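Beta-ketoacyl synthase (Burkholderia phymatum, PDB 4EWG) probably catalyses the chain-extending condensation of acyl groups with carrier-protein-bound malonyl units, as a 3-oxoacyl-[acyl-carrier-protein] synthase of the thiolase-like superfamily. Local coordinates at residues F46-A54 with D207-N216; I261-D269 with T280-D291. All coordinates share one frame; numbering follows the deposited sequence.

Contact 1 of 2, residues F46-A54 with D207-N216; sequences FESLHTRLA and DTLYATSTRN. With IMD (imidazole), chain C.
Thr-51 N and the hydroxyl of Thr-212 approach OD1 of the Asp-207 carboxylate from opposite faces, while His-50 N meets OD2 on its syn side. The His-50 bond is short and nearly straight, N to OD2 of Asp-207 being 2.8 Å at 169°; Thr-51 N lies 3.1 Å from Asp-207 OD1, above the carboxylate plane. Three donors thus fix the rotation of this buried acid. The Asn-216 amide is gripped at both ends. Its ND2 reaches His-50 O at 2.9 Å within the amide plane, whereas Arg-52 N sits 2.8 Å from Asn-216 OD1, well above the carbonyl plane (58°). Between these two flat groups stands Thr-51: with OG1 trans to the backbone N (chi1 -167°), its hydroxyl donates to Ser-213 O at 2.7 Å, almost in line with the carbonyl. Leu-53 packs CD1 against Arg-215 O (3.6 Å), its CG beside the Asn-216 amide oxygen. An imidazole, probably from the crystallisation liquor, lies between His-50 and Tyr-210; its N3 donates to Thr-212 OG1, but its exact placement is doubtful because it clashes with Thr-212 O. Val-203 and Ala-204 of helix 200-207 back the contact. Two local motifs frame the junction: Thr-51 OG1 also accepts from Leu-53 N, making an ST turn, and Tyr-210, first to leave helical phi/psi beyond helix 200-207, closes a Schellman motif with its positive phi.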
ATOM      1  N   PHE A  46     -15.663 -25.569  -2.517  1.00 30.56           N
ATOM      2  CA  PHE A  46     -15.049 -24.905  -3.675  1.00 29.53           C
ATOM      3  C   PHE A  46     -14.825 -25.872  -4.822  1.00 29.71           C
ATOM      4  O   PHE A  46     -14.527 -27.033  -4.600  1.00 29.98           O
ATOM      5  CB  PHE A  46     -13.751 -24.205  -3.263  1.00 27.71           C
ATOM      6  CG  PHE A  46     -13.977 -23.103  -2.283  1.00 27.24           C
ATOM      7  CD1 PHE A  46     -14.735 -21.978  -2.646  1.00 26.87           C
ATOM      8  CD2 PHE A  46     -13.523 -23.209  -0.973  1.00 27.14           C
ATOM      9  CE1 PHE A  46     -14.990 -20.976  -1.741  1.00 26.29           C
ATOM     10  CE2 PHE A  46     -13.789 -22.194  -0.056  1.00 26.62           C
ATOM     11  CZ  PHE A  46     -14.507 -21.082  -0.444  1.00 26.44           C
ATOM     12  N   GLU A  47     -14.980 -25.377  -6.044  1.00 29.42           N
ATOM     13  CA  GLU A  47     -14.965 -26.246  -7.221  1.00 30.73           C
ATOM     14  C   GLU A  47     -13.601 -26.933  -7.396  1.00 31.14           C
ATOM     15  O   GLU A  47     -13.520 -28.143  -7.401  1.00 31.21           O
ATOM     16  CB  GLU A  47     -15.327 -25.464  -8.481  1.00 30.54           C
ATOM     17  CG  GLU A  47     -15.755 -26.345  -9.642  1.00 31.48           C
ATOM     18  CD  GLU A  47     -16.061 -25.557 -10.918  1.00 31.41           C
ATOM     19  OE1 GLU A  47     -16.062 -24.314 -10.885  1.00 31.00           O
ATOM     20  OE2 GLU A  47     -16.304 -26.180 -11.966  1.00 31.59           O
ATOM     21  N   SER A  48     -12.533 -26.147  -7.468  1.00 30.31           N
ATOM     22  CA  SER A  48     -11.251 -26.655  -7.928  1.00 30.53           C
ATOM     23  C   SER A  48     -10.096 -26.321  -7.006  1.00 29.57           C
ATOM     24  O   SER A  48      -9.148 -25.710  -7.452  1.00 29.91           O
ATOM     25  CB  SER A  48     -10.972 -26.071  -9.320  1.00 30.80           C
ATOM     26  OG  SER A  48     -12.149 -26.143 -10.110  1.00 31.86           O
ATOM     27  N   LEU A  49     -10.168 -26.709  -5.728  1.00 29.64           N
ATOM     28  CA  LEU A  49      -8.991 -26.644  -4.844  1.00 28.39           C
ATOM     29  C   LEU A  49      -8.463 -28.050  -4.639  1.00 28.82           C
ATOM     30  O   LEU A  49      -9.220 -28.943  -4.324  1.00 28.31           O
ATOM     31  CB  LEU A  49      -9.332 -26.064  -3.500  1.00 28.00           C
ATOM     32  CG  LEU A  49      -9.491 -24.549  -3.438  1.00 26.98           C
ATOM     33  CD1 LEU A  49      -9.855 -24.161  -2.019  1.00 26.18           C
ATOM     34  CD2 LEU A  49      -8.227 -23.858  -3.912  1.00 25.13           C
ATOM     35  N   HIS A  50      -7.164 -28.225  -4.828  1.00 27.72           N
ATOM     36  CA  HIS A  50      -6.519 -29.493  -4.604  1.00 28.22           C
ATOM     37  C   HIS A  50      -6.207 -29.676  -3.167  1.00 27.51           C
ATOM     38  O   HIS A  50      -6.440 -30.747  -2.605  1.00 27.72           O
ATOM     39  CB  HIS A  50      -5.258 -29.579  -5.440  1.00 29.45           C
ATOM     40  CG  HIS A  50      -5.531 -29.559  -6.935  1.00 30.24           C
ATOM     41  ND1 HIS A  50      -5.097 -28.564  -7.748  1.00 31.42           N
ATOM     42  CD2 HIS A  50      -6.264 -30.408  -7.720  1.00 31.52           C
ATOM     43  CE1 HIS A  50      -5.511 -28.805  -9.004  1.00 31.49           C
ATOM     44  NE2 HIS A  50      -6.237 -29.920  -8.987  1.00 32.38           N
ATOM     45  N   THR A  51      -5.695 -28.637  -2.517  1.00 26.46           N
ATOM     46  CA  THR A  51      -5.369 -28.775  -1.095  1.00 26.10           C
ATOM     47  C   THR A  51      -6.623 -28.800  -0.232  1.00 26.69           C
ATOM     48  O   THR A  51      -7.599 -28.162  -0.543  1.00 26.00           O
ATOM     49  CB  THR A  51      -4.411 -27.687  -0.582  1.00 24.51           C
ATOM     50  OG1 THR A  51      -3.910 -28.070   0.704  1.00 24.63           O
ATOM     51  CG2 THR A  51      -5.081 -26.358  -0.469  1.00 23.79           C
ATOM     52  N   ARG A  52      -6.547 -29.551   0.863  1.00 28.13           N
ATOM     53  CA  ARG A  52      -7.509 -29.474   1.952  1.00 28.74           C
ATOM     54  C   ARG A  52      -6.806 -29.144   3.283  1.00 28.36           C
ATOM     55  O   ARG A  52      -7.258 -29.560   4.351  1.00 28.99           O
ATOM     56  CB  ARG A  52      -8.276 -30.803   2.060  1.00 30.41           C
ATOM     57  CG  ARG A  52      -9.196 -31.074   0.876  1.00 31.18           C
ATOM     58  CD  ARG A  52     -10.354 -30.097   0.882  1.00 31.59           C
ATOM     59  NE  ARG A  52     -11.260 -30.300  -0.239  1.00 32.30           N
ATOM     60  CZ  ARG A  52     -11.130 -29.743  -1.435  1.00 32.19           C
ATOM     61  NH1 ARG A  52     -10.116 -28.942  -1.704  1.00 31.67           N
ATOM     62  NH2 ARG A  52     -12.021 -30.003  -2.374  1.00 33.91           N
ATOM     63  N   LEU A  53      -5.703 -28.402   3.214  1.00 27.01           N
ATOM     64  CA  LEU A  53      -4.930 -28.057   4.428  1.00 26.63           C
ATOM     65  C   LEU A  53      -4.909 -26.554   4.696  1.00 25.71           C
ATOM     66  O   LEU A  53      -4.854 -25.763   3.759  1.00 24.58           O
ATOM     67  CB  LEU A  53      -3.486 -28.539   4.278  1.00 26.62           C
ATOM     68  CG  LEU A  53      -3.292 -30.019   3.945  1.00 27.30           C
ATOM     69  CD1 LEU A  53      -1.845 -30.300   3.550  1.00 27.15           C
ATOM     70  CD2 LEU A  53      -3.718 -30.829   5.148  1.00 27.25           C
ATOM     71  N   ALA A  54      -4.941 -26.180   5.978  1.00 25.10           N
ATOM     72  CA  ALA A  54      -4.751 -24.792   6.411  1.00 24.47           C
ATOM     73  C   ALA A  54      -4.281 -24.809   7.844  1.00 24.37           C
ATOM     74  O   ALA A  54      -4.370 -25.855   8.511  1.00 25.66           O
ATOM     75  CB  ALA A  54      -6.049 -23.999   6.321  1.00 24.56           C
ATOM     76  N   ASP A 207      -2.848 -22.279  -4.619  1.00 19.63           N
ATOM     77  CA  ASP A 207      -3.292 -23.574  -5.153  1.00 20.31           C
ATOM     78  C   ASP A 207      -3.280 -23.587  -6.691  1.00 20.28           C
ATOM     79  O   ASP A 207      -2.870 -24.569  -7.290  1.00 20.36           O
ATOM     80  CB  ASP A 207      -4.678 -23.959  -4.618  1.00 20.64           C
ATOM     81  CG  ASP A 207      -4.957 -25.455  -4.727  1.00 21.71           C
ATOM     82  OD1 ASP A 207      -4.301 -26.247  -4.009  1.00 22.83           O
ATOM     83  OD2 ASP A 207      -5.833 -25.852  -5.503  1.00 22.16           O
ATOM     84  N   THR A 208      -3.685 -22.482  -7.312  1.00 19.60           N
ATOM     85  CA  THR A 208      -3.660 -22.373  -8.765  1.00 19.54           C
ATOM     86  C   THR A 208      -2.246 -22.318  -9.327  1.00 19.54           C
ATOM     87  O   THR A 208      -2.070 -22.494 -10.511  1.00 20.29           O
ATOM     88  CB  THR A 208      -4.410 -21.130  -9.268  1.00 19.41           C
ATOM     89  OG1 THR A 208      -3.806 -19.952  -8.705  1.00 18.23           O
ATOM     90  CG2 THR A 208      -5.905 -21.195  -8.864  1.00 19.42           C
ATOM     91  N   LEU A 209      -1.255 -22.035  -8.489  1.00 18.93           N
ATOM     92  CA  LEU A 209       0.147 -22.089  -8.890  1.00 18.69           C
ATOM     93  C   LEU A 209       0.753 -23.450  -8.619  1.00 19.16           C
ATOM     94  O   LEU A 209       1.933 -23.635  -8.829  1.00 19.55           O
ATOM     95  CB  LEU A 209       0.974 -20.996  -8.141  1.00 17.96           C
ATOM     96  CG  LEU A 209       0.676 -19.521  -8.490  1.00 17.73           C
ATOM     97  CD1 LEU A 209       1.349 -18.545  -7.505  1.00 17.14           C
ATOM     98  CD2 LEU A 209       1.073 -19.189  -9.929  1.00 17.60           C
ATOM     99  N   TYR A 210      -0.042 -24.402  -8.127  1.00 19.52           N
ATOM    100  CA  TYR A 210       0.481 -25.687  -7.624  1.00 20.03           C
ATOM    101  C   TYR A 210       1.560 -25.515  -6.548  1.00 19.78           C
ATOM    102  O   TYR A 210       2.481 -26.299  -6.486  1.00 20.21           O
ATOM    103  CB  TYR A 210       1.031 -26.557  -8.759  1.00 20.48           C
ATOM    104  CG  TYR A 210       0.026 -26.753  -9.844  1.00 20.69           C
ATOM    105  CD1 TYR A 210      -0.124 -25.789 -10.837  1.00 20.13           C
ATOM    106  CD2 TYR A 210      -0.807 -27.900  -9.877  1.00 21.14           C
ATOM    107  CE1 TYR A 210      -1.068 -25.924 -11.822  1.00 20.48           C
ATOM    108  CE2 TYR A 210      -1.744 -28.063 -10.888  1.00 21.30           C
ATOM    109  CZ  TYR A 210      -1.871 -27.054 -11.861  1.00 21.19           C
ATOM    110  OH  TYR A 210      -2.795 -27.130 -12.863  1.00 21.37           O
ATOM    111  N   ALA A 211       1.444 -24.481  -5.720  1.00 19.16           N
ATOM    112  CA  ALA A 211       2.441 -24.199  -4.679  1.00 18.78           C
ATOM    113  C   ALA A 211       1.976 -24.716  -3.333  1.00 18.86           C
ATOM    114  O   ALA A 211       2.765 -24.759  -2.372  1.00 18.23           O
ATOM    115  CB  ALA A 211       2.710 -22.699  -4.595  1.00 18.15           C
ATOM    116  N   THR A 212       0.718 -25.155  -3.261  1.00 19.21           N
ATOM    117  CA  THR A 212       0.184 -25.676  -2.014  1.00 19.75           C
ATOM    118  C   THR A 212       0.525 -27.163  -1.832  1.00 20.60           C
ATOM    119  O   THR A 212       0.481 -27.936  -2.778  1.00 21.66           O
ATOM    120  CB  THR A 212      -1.341 -25.549  -1.968  1.00 20.24           C
ATOM    121  OG1 THR A 212      -1.893 -26.042  -3.188  1.00 20.83           O
ATOM    122  CG2 THR A 212      -1.767 -24.125  -1.763  1.00 19.40           C
ATOM    123  N   SER A 213       0.824 -27.554  -0.603  1.00 20.73           N
ATOM    124  CA  SER A 213       0.888 -28.966  -0.219  1.00 21.41           C
ATOM    125  C   SER A 213      -0.480 -29.641  -0.373  1.00 22.27           C
ATOM    126  O   SER A 213      -1.508 -29.039  -0.021  1.00 22.44           O
ATOM    127  CB  SER A 213       1.320 -29.087   1.236  1.00 21.21           C
ATOM    128  OG  SER A 213       1.334 -30.449   1.661  1.00 21.89           O
ATOM    129  N   THR A 214      -0.487 -30.881  -0.872  1.00 22.47           N
ATOM    130  CA  THR A 214      -1.692 -31.637  -1.045  1.00 22.91           C
ATOM    131  C   THR A 214      -1.665 -32.950  -0.230  1.00 24.56           C
ATOM    132  O   THR A 214      -2.413 -33.884  -0.528  1.00 24.73           O
ATOM    133  CB  THR A 214      -1.921 -31.964  -2.523  1.00 22.72           C
ATOM    134  OG1 THR A 214      -0.796 -32.654  -2.994  1.00 22.99           O
ATOM    135  CG2 THR A 214      -2.110 -30.696  -3.367  1.00 21.85           C
ATOM    136  N   ARG A 215      -0.844 -33.016   0.810  1.00 25.20           N
ATOM    137  CA  ARG A 215      -0.871 -34.174   1.691  1.00 27.51           C
ATOM    138  C   ARG A 215      -2.071 -34.075   2.610  1.00 28.26           C
ATOM    139  O   ARG A 215      -1.942 -33.859   3.803  1.00 28.56           O
ATOM    140  CB  ARG A 215       0.434 -34.300   2.450  1.00 28.05           C
ATOM    141  CG  ARG A 215       1.526 -34.798   1.531  1.00 29.41           C
ATOM    142  CD  ARG A 215       2.877 -34.797   2.204  1.00 30.68           C
ATOM    143  NE  ARG A 215       3.009 -35.898   3.174  1.00 31.91           N
ATOM    144  CZ  ARG A 215       4.137 -36.210   3.815  1.00 32.03           C
ATOM    145  NH1 ARG A 215       5.245 -35.505   3.613  1.00 31.56           N
ATOM    146  NH2 ARG A 215       4.152 -37.229   4.661  1.00 33.20           N
ATOM    147  N   ASN A 216      -3.252 -34.262   2.031  1.00 29.28           N
ATOM    148  CA  ASN A 216      -4.500 -33.883   2.687  1.00 29.87           C
ATOM    149  C   ASN A 216      -4.848 -34.750   3.897  1.00 32.30           C
ATOM    150  O   ASN A 216      -5.608 -34.336   4.784  1.00 32.35           O
ATOM    151  CB  ASN A 216      -5.631 -33.813   1.655  1.00 29.57           C
ATOM    152  CG  ASN A 216      -5.451 -32.644   0.673  1.00 28.25           C
ATOM    153  OD1 ASN A 216      -4.717 -31.689   0.947  1.00 28.73           O
ATOM    154  ND2 ASN A 216      -6.152 -32.684  -0.421  1.00 27.39           N
TER
HETATM  155  N1  IMD C 501      -0.478 -29.318  -6.340  1.00 24.14           N
HETATM  156  C2  IMD C 501      -0.288 -28.339  -5.410  1.00 22.62           C
HETATM  157  N3  IMD C 501      -1.356 -27.517  -5.428  1.00 23.64           N
HETATM  158  C4  IMD C 501      -2.239 -27.980  -6.376  1.00 24.37           C
HETATM  159  C5  IMD C 501      -1.685 -29.130  -6.947  1.00 23.65           C

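Contact 2 of 2, residues I261-D269 with T280-D291; sequences IVGFGCNSD and TMARAMQLALED
Gly-265 and Ala-288 bring strand 261-268 against helix 280-291 most closely, their CA atoms only 4.0 Å apart. The axes of these two segments come within 5.7 Å and run roughly antiparallel (149°). Lacking a side chain, Gly-265 sets its CA 3.6 Å from Ala-284 O and 3.8 Å from Leu-287 CB, so in this buried middle its backbone packs on the helix backbone and on the first side-chain carbons of Leu-287 and Ala-288. Along the partly exposed flank the fit is looser: Leu-287 CD1 comes no nearer than 4.1 Å to Cys-266 O, and Arg-283 turns its guanidinium from the strand to Gln-286 and Glu-290 on its own helix. Polar side chains hold both ends. Asn-267 CG lies between its backbone N and carbonyl carbon (chi1 72°), which aims ND2 at Thr-280 O, 2.9 Å away and in the amide plane; Ala-284 N reaches that oxygen from the opposite face. Thr-280 OG1 donates to Asp-269 OD1 at 2.6 Å, and a water bridges this hydroxyl to Asp-269 O. At the far end Asp-291 OD2 takes Phe-264 N on its anti lone pair. Since Asp-291 OD1 pairs with Lys-186 of the second subunit, its carboxylate probably stays ionised, linking strand, helix and dimer partner through one charge.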
ATOM      1  N   ILE A 261      15.877  -1.691  15.887  1.00 18.43           N
ATOM      2  CA  ILE A 261      15.920  -2.009  14.467  1.00 17.96           C
ATOM      3  C   ILE A 261      17.082  -1.273  13.915  1.00 18.38           C
ATOM      4  O   ILE A 261      17.154  -0.027  14.073  1.00 19.14           O
ATOM      5  CB  ILE A 261      14.683  -1.522  13.708  1.00 17.71           C
ATOM      6  CG1 ILE A 261      13.410  -2.041  14.356  1.00 17.81           C
ATOM      7  CG2 ILE A 261      14.761  -1.948  12.232  1.00 17.22           C
ATOM      8  CD1 ILE A 261      12.164  -1.455  13.698  1.00 17.92           C
ATOM      9  N   VAL A 262      18.010  -2.004  13.291  1.00 18.23           N
ATOM     10  CA  VAL A 262      19.257  -1.382  12.827  1.00 18.44           C
ATOM     11  C   VAL A 262      19.446  -1.405  11.320  1.00 18.53           C
ATOM     12  O   VAL A 262      20.230  -0.623  10.793  1.00 20.30           O
ATOM     13  CB  VAL A 262      20.509  -1.964  13.543  1.00 19.28           C
ATOM     14  CG1 VAL A 262      20.558  -1.484  15.015  1.00 18.96           C
ATOM     15  CG2 VAL A 262      20.553  -3.486  13.473  1.00 19.03           C
ATOM     16  N   GLY A 263      18.710  -2.254  10.601  1.00 17.57           N
ATOM     17  CA  GLY A 263      18.760  -2.240   9.148  1.00 16.89           C
ATOM     18  C   GLY A 263      17.528  -2.743   8.456  1.00 16.08           C
ATOM     19  O   GLY A 263      16.806  -3.626   8.956  1.00 16.26           O
ATOM     20  N   PHE A 264      17.269  -2.180   7.290  1.00 15.73           N
ATOM     21  CA  PHE A 264      16.185  -2.632   6.456  1.00 15.42           C
ATOM     22  C   PHE A 264      16.612  -2.576   5.016  1.00 15.74           C
ATOM     23  O   PHE A 264      17.071  -1.547   4.560  1.00 16.88           O
ATOM     24  CB  PHE A 264      14.958  -1.750   6.682  1.00 14.75           C
ATOM     25  CG  PHE A 264      13.829  -2.022   5.745  1.00 13.99           C
ATOM     26  CD1 PHE A 264      13.267  -3.281   5.662  1.00 13.72           C
ATOM     27  CD2 PHE A 264      13.284  -0.993   4.971  1.00 13.89           C
ATOM     28  CE1 PHE A 264      12.206  -3.529   4.808  1.00 13.44           C
ATOM     29  CE2 PHE A 264      12.206  -1.234   4.139  1.00 13.55           C
ATOM     30  CZ  PHE A 264      11.678  -2.508   4.043  1.00 13.17           C
ATOM     31  N   GLY A 265      16.472  -3.684   4.310  1.00 15.98           N
ATOM     32  CA  GLY A 265      16.784  -3.743   2.876  1.00 16.51           C
ATOM     33  C   GLY A 265      15.525  -4.180   2.130  1.00 16.02           C
ATOM     34  O   GLY A 265      14.800  -5.068   2.590  1.00 16.18           O
ATOM     35  N   CYS A 266      15.247  -3.511   1.019  1.00 16.03           N
ATOM     36  CA  CYS A 266      14.112  -3.805   0.230  1.00 15.89           C
ATOM     37  C   CYS A 266      14.390  -3.582  -1.225  1.00 16.16           C
ATOM     38  O   CYS A 266      14.822  -2.489  -1.629  1.00 16.66           O
ATOM     39  CB  CYS A 266      12.937  -2.942   0.676  1.00 16.35           C
ATOM     40  SG  CYS A 266      11.424  -3.322  -0.220  1.00 17.80           S
ATOM     41  N   ASN A 267      14.146  -4.618  -2.016  1.00 16.25           N
ATOM     42  CA  ASN A 267      14.311  -4.565  -3.458  1.00 17.09           C
ATOM     43  C   ASN A 267      13.348  -5.522  -4.162  1.00 16.63           C
ATOM     44  O   ASN A 267      12.473  -6.082  -3.528  1.00 16.80           O
ATOM     45  CB  ASN A 267      15.781  -4.837  -3.863  1.00 17.62           C
ATOM     46  CG  ASN A 267      16.196  -6.282  -3.689  1.00 17.91           C
ATOM     47  OD1 ASN A 267      15.486  -7.082  -3.081  1.00 18.57           O
ATOM     48  ND2 ASN A 267      17.352  -6.626  -4.234  1.00 17.83           N
ATOM     49  N   SER A 268      13.484  -5.646  -5.477  1.00 17.25           N
ATOM     50  CA  SER A 268      12.784  -6.701  -6.217  1.00 17.79           C
ATOM     51  C   SER A 268      13.648  -7.383  -7.273  1.00 18.34           C
ATOM     52  O   SER A 268      14.654  -6.837  -7.752  1.00 17.70           O
ATOM     53  CB  SER A 268      11.486  -6.209  -6.832  1.00 18.24           C
ATOM     54  OG  SER A 268      11.620  -4.881  -7.200  1.00 19.31           O
ATOM     55  N   ASP A 269      13.231  -8.598  -7.618  1.00 18.55           N
ATOM     56  CA  ASP A 269      13.934  -9.415  -8.601  1.00 19.41           C
ATOM     57  C   ASP A 269      13.844  -8.851 -10.018  1.00 20.36           C
ATOM     58  O   ASP A 269      14.721  -9.099 -10.823  1.00 21.37           O
ATOM     59  CB  ASP A 269      13.372 -10.838  -8.629  1.00 19.06           C
ATOM     60  CG  ASP A 269      13.555 -11.602  -7.305  1.00 18.57           C
ATOM     61  OD1 ASP A 269      14.438 -11.217  -6.492  1.00 18.03           O
ATOM     62  OD2 ASP A 269      12.815 -12.619  -7.110  1.00 17.53           O
ATOM     63  N   THR A 280      19.096 -11.353  -6.409  1.00 19.63           N
ATOM     64  CA  THR A 280      18.428 -10.166  -5.896  1.00 18.72           C
ATOM     65  C   THR A 280      17.861 -10.379  -4.501  1.00 17.74           C
ATOM     66  O   THR A 280      17.756  -9.417  -3.738  1.00 16.66           O
ATOM     67  CB  THR A 280      17.345  -9.651  -6.865  1.00 18.64           C
ATOM     68  OG1 THR A 280      16.748 -10.769  -7.531  1.00 19.22           O
ATOM     69  CG2 THR A 280      17.973  -8.730  -7.930  1.00 19.10           C
ATOM     70  N   MET A 281      17.521 -11.632  -4.162  1.00 17.58           N
ATOM     71  CA  MET A 281      17.161 -11.982  -2.779  1.00 17.01           C
ATOM     72  C   MET A 281      18.375 -11.743  -1.860  1.00 17.37           C
ATOM     73  O   MET A 281      18.250 -11.122  -0.812  1.00 16.89           O
ATOM     74  CB  MET A 281      16.687 -13.440  -2.678  1.00 16.99           C
ATOM     75  CG  MET A 281      15.361 -13.712  -3.396  1.00 16.86           C
ATOM     76  SD  MET A 281      15.097 -15.459  -3.794  1.00 17.14           S
ATOM     77  CE  MET A 281      14.436 -16.096  -2.250  1.00 16.51           C
ATOM     78  N   ALA A 282      19.554 -12.206  -2.291  1.00 18.05           N
ATOM     79  CA  ALA A 282      20.811 -11.952  -1.555  1.00 18.73           C
ATOM     80  C   ALA A 282      21.033 -10.456  -1.413  1.00 18.89           C
ATOM     81  O   ALA A 282      21.360  -9.965  -0.342  1.00 18.14           O
ATOM     82  CB  ALA A 282      22.018 -12.623  -2.244  1.00 19.09           C
ATOM     83  N   ARG A 283      20.844  -9.731  -2.513  1.00 19.82           N
ATOM     84  CA  ARG A 283      21.107  -8.269  -2.541  1.00 20.62           C
ATOM     85  C   ARG A 283      20.250  -7.532  -1.512  1.00 19.79           C
ATOM     86  O   ARG A 283      20.710  -6.575  -0.871  1.00 20.51           O
ATOM     87  CB  ARG A 283      20.889  -7.733  -3.963  1.00 21.65           C
ATOM     88  CG  ARG A 283      21.173  -6.250  -4.184  1.00 22.86           C
ATOM     89  CD  ARG A 283      22.634  -5.881  -3.972  1.00 24.46           C
ATOM     90  NE  ARG A 283      22.811  -4.426  -3.906  1.00 25.38           N
ATOM     91  CZ  ARG A 283      23.689  -3.783  -3.122  1.00 26.49           C
ATOM     92  NH1 ARG A 283      24.484  -4.438  -2.265  1.00 26.43           N
ATOM     93  NH2 ARG A 283      23.744  -2.454  -3.163  1.00 26.89           N
ATOM     94  N   ALA A 284      19.018  -7.995  -1.311  1.00 18.84           N
ATOM     95  CA  ALA A 284      18.167  -7.435  -0.274  1.00 18.05           C
ATOM     96  C   ALA A 284      18.808  -7.582   1.139  1.00 18.33           C
ATOM     97  O   ALA A 284      18.799  -6.632   1.941  1.00 17.83           O
ATOM     98  CB  ALA A 284      16.791  -8.081  -0.323  1.00 17.91           C
ATOM     99  N   MET A 285      19.367  -8.760   1.419  1.00 18.25           N
ATOM    100  CA  MET A 285      20.086  -8.999   2.663  1.00 18.55           C
ATOM    101  C   MET A 285      21.290  -8.042   2.815  1.00 19.34           C
ATOM    102  O   MET A 285      21.479  -7.438   3.890  1.00 20.05           O
ATOM    103  CB  MET A 285      20.557 -10.461   2.730  1.00 19.08           C
ATOM    104  CG  MET A 285      19.444 -11.491   2.570  1.00 18.50           C
ATOM    105  SD  MET A 285      20.050 -13.183   2.687  1.00 19.29           S
ATOM    106  CE  MET A 285      18.698 -14.112   1.967  1.00 18.81           C
ATOM    107  N   GLN A 286      22.075  -7.895   1.741  1.00 19.77           N
ATOM    108  CA  GLN A 286      23.224  -6.953   1.667  1.00 20.76           C
ATOM    109  C   GLN A 286      22.796  -5.529   1.937  1.00 19.75           C
ATOM    110  O   GLN A 286      23.456  -4.799   2.654  1.00 20.05           O
ATOM    111  CB  GLN A 286      23.828  -6.912   0.226  1.00 22.24           C
ATOM    112  CG  GLN A 286      24.898  -7.899  -0.198  1.00 24.09           C
ATOM    113  CD  GLN A 286      25.065  -7.930  -1.758  1.00 25.73           C
ATOM    114  OE1 GLN A 286      25.471  -6.909  -2.391  1.00 26.18           O
ATOM    115  NE2 GLN A 286      24.715  -9.096  -2.391  1.00 26.24           N
ATOM    116  N   LEU A 287      21.729  -5.108   1.283  1.00 18.90           N
ATOM    117  CA  LEU A 287      21.165  -3.769   1.524  1.00 18.45           C
ATOM    118  C   LEU A 287      20.883  -3.547   3.011  1.00 18.17           C
ATOM    119  O   LEU A 287      21.172  -2.457   3.553  1.00 18.87           O
ATOM    120  CB  LEU A 287      19.897  -3.541   0.674  1.00 17.51           C
ATOM    121  CG  LEU A 287      20.150  -3.200  -0.807  1.00 18.00           C
ATOM    122  CD1 LEU A 287      18.866  -3.229  -1.621  1.00 17.51           C
ATOM    123  CD2 LEU A 287      20.804  -1.832  -0.951  1.00 18.24           C
ATOM    124  N   ALA A 288      20.364  -4.572   3.695  1.00 17.86           N
ATOM    125  CA  ALA A 288      20.070  -4.434   5.130  1.00 18.01           C
ATOM    126  C   ALA A 288      21.383  -4.310   5.914  1.00 18.74           C
ATOM    127  O   ALA A 288      21.518  -3.455   6.802  1.00 18.96           O
ATOM    128  CB  ALA A 288      19.275  -5.625   5.635  1.00 17.61           C
ATOM    129  N   LEU A 289      22.334  -5.187   5.585  1.00 19.25           N
ATOM    130  CA  LEU A 289      23.658  -5.169   6.224  1.00 20.11           C
ATOM    131  C   LEU A 289      24.342  -3.815   6.008  1.00 20.33           C
ATOM    132  O   LEU A 289      24.878  -3.240   6.942  1.00 20.57           O
ATOM    133  CB  LEU A 289      24.540  -6.324   5.730  1.00 20.25           C
ATOM    134  CG  LEU A 289      24.191  -7.758   6.200  1.00 20.31           C
ATOM    135  CD1 LEU A 289      25.011  -8.794   5.396  1.00 20.56           C
ATOM    136  CD2 LEU A 289      24.384  -8.005   7.700  1.00 20.40           C
ATOM    137  N   GLU A 290      24.268  -3.295   4.794  1.00 20.23           N
ATOM    138  CA  GLU A 290      24.821  -1.972   4.493  1.00 21.19           C
ATOM    139  C   GLU A 290      24.102  -0.862   5.283  1.00 20.66           C
ATOM    140  O   GLU A 290      24.734   0.038   5.794  1.00 20.63           O
ATOM    141  CB  GLU A 290      24.779  -1.686   2.978  1.00 22.06           C
ATOM    142  CG  GLU A 290      25.741  -2.536   2.144  1.00 23.22           C
ATOM    143  CD  GLU A 290      25.565  -2.359   0.641  1.00 24.62           C
ATOM    144  OE1 GLU A 290      24.619  -1.666   0.215  1.00 26.26           O
ATOM    145  OE2 GLU A 290      26.396  -2.899  -0.133  1.00 26.31           O
ATOM    146  N   ASP A 291      22.778  -0.958   5.408  1.00 20.16           N
ATOM    147  CA  ASP A 291      21.997   0.009   6.159  1.00 19.55           C
ATOM    148  C   ASP A 291      22.404  -0.046   7.630  1.00 19.74           C
ATOM    149  O   ASP A 291      22.468   0.996   8.295  1.00 19.06           O
ATOM    150  CB  ASP A 291      20.502  -0.290   5.985  1.00 19.50           C
ATOM    151  CG  ASP A 291      19.603   0.761   6.615  1.00 19.33           C
ATOM    152  OD1 ASP A 291      19.956   1.948   6.597  1.00 21.05           O
ATOM    153  OD2 ASP A 291      18.557   0.405   7.135  1.00 18.37           O
TER
HETATM  154  O   HOH W   1      16.738 -10.951 -10.695  1.00 32.54           O

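How the contacts relate
From the N terminus, the chain enters contact 1 through residues 46-54, travels 152 residues through helices and the strands 105-110, 161-163 and 189-196, and closes a long loop when 207-216, running on from the end of helix 200-207, comes back. Strand 238-246 then leads on to contact 2, which closes a short strand-to-helix connection of ten residues between strand 259-268 and helix 278-291. The two loops follow in series, neither nesting nor crossing, and their centres lie 32 Å apart. Contact 1 ties peripheral loops together within the range of the N-terminal ketoacyl-synthase family; contact 2 seats a helix on the central mixed sheet. Both also touch the second subunit.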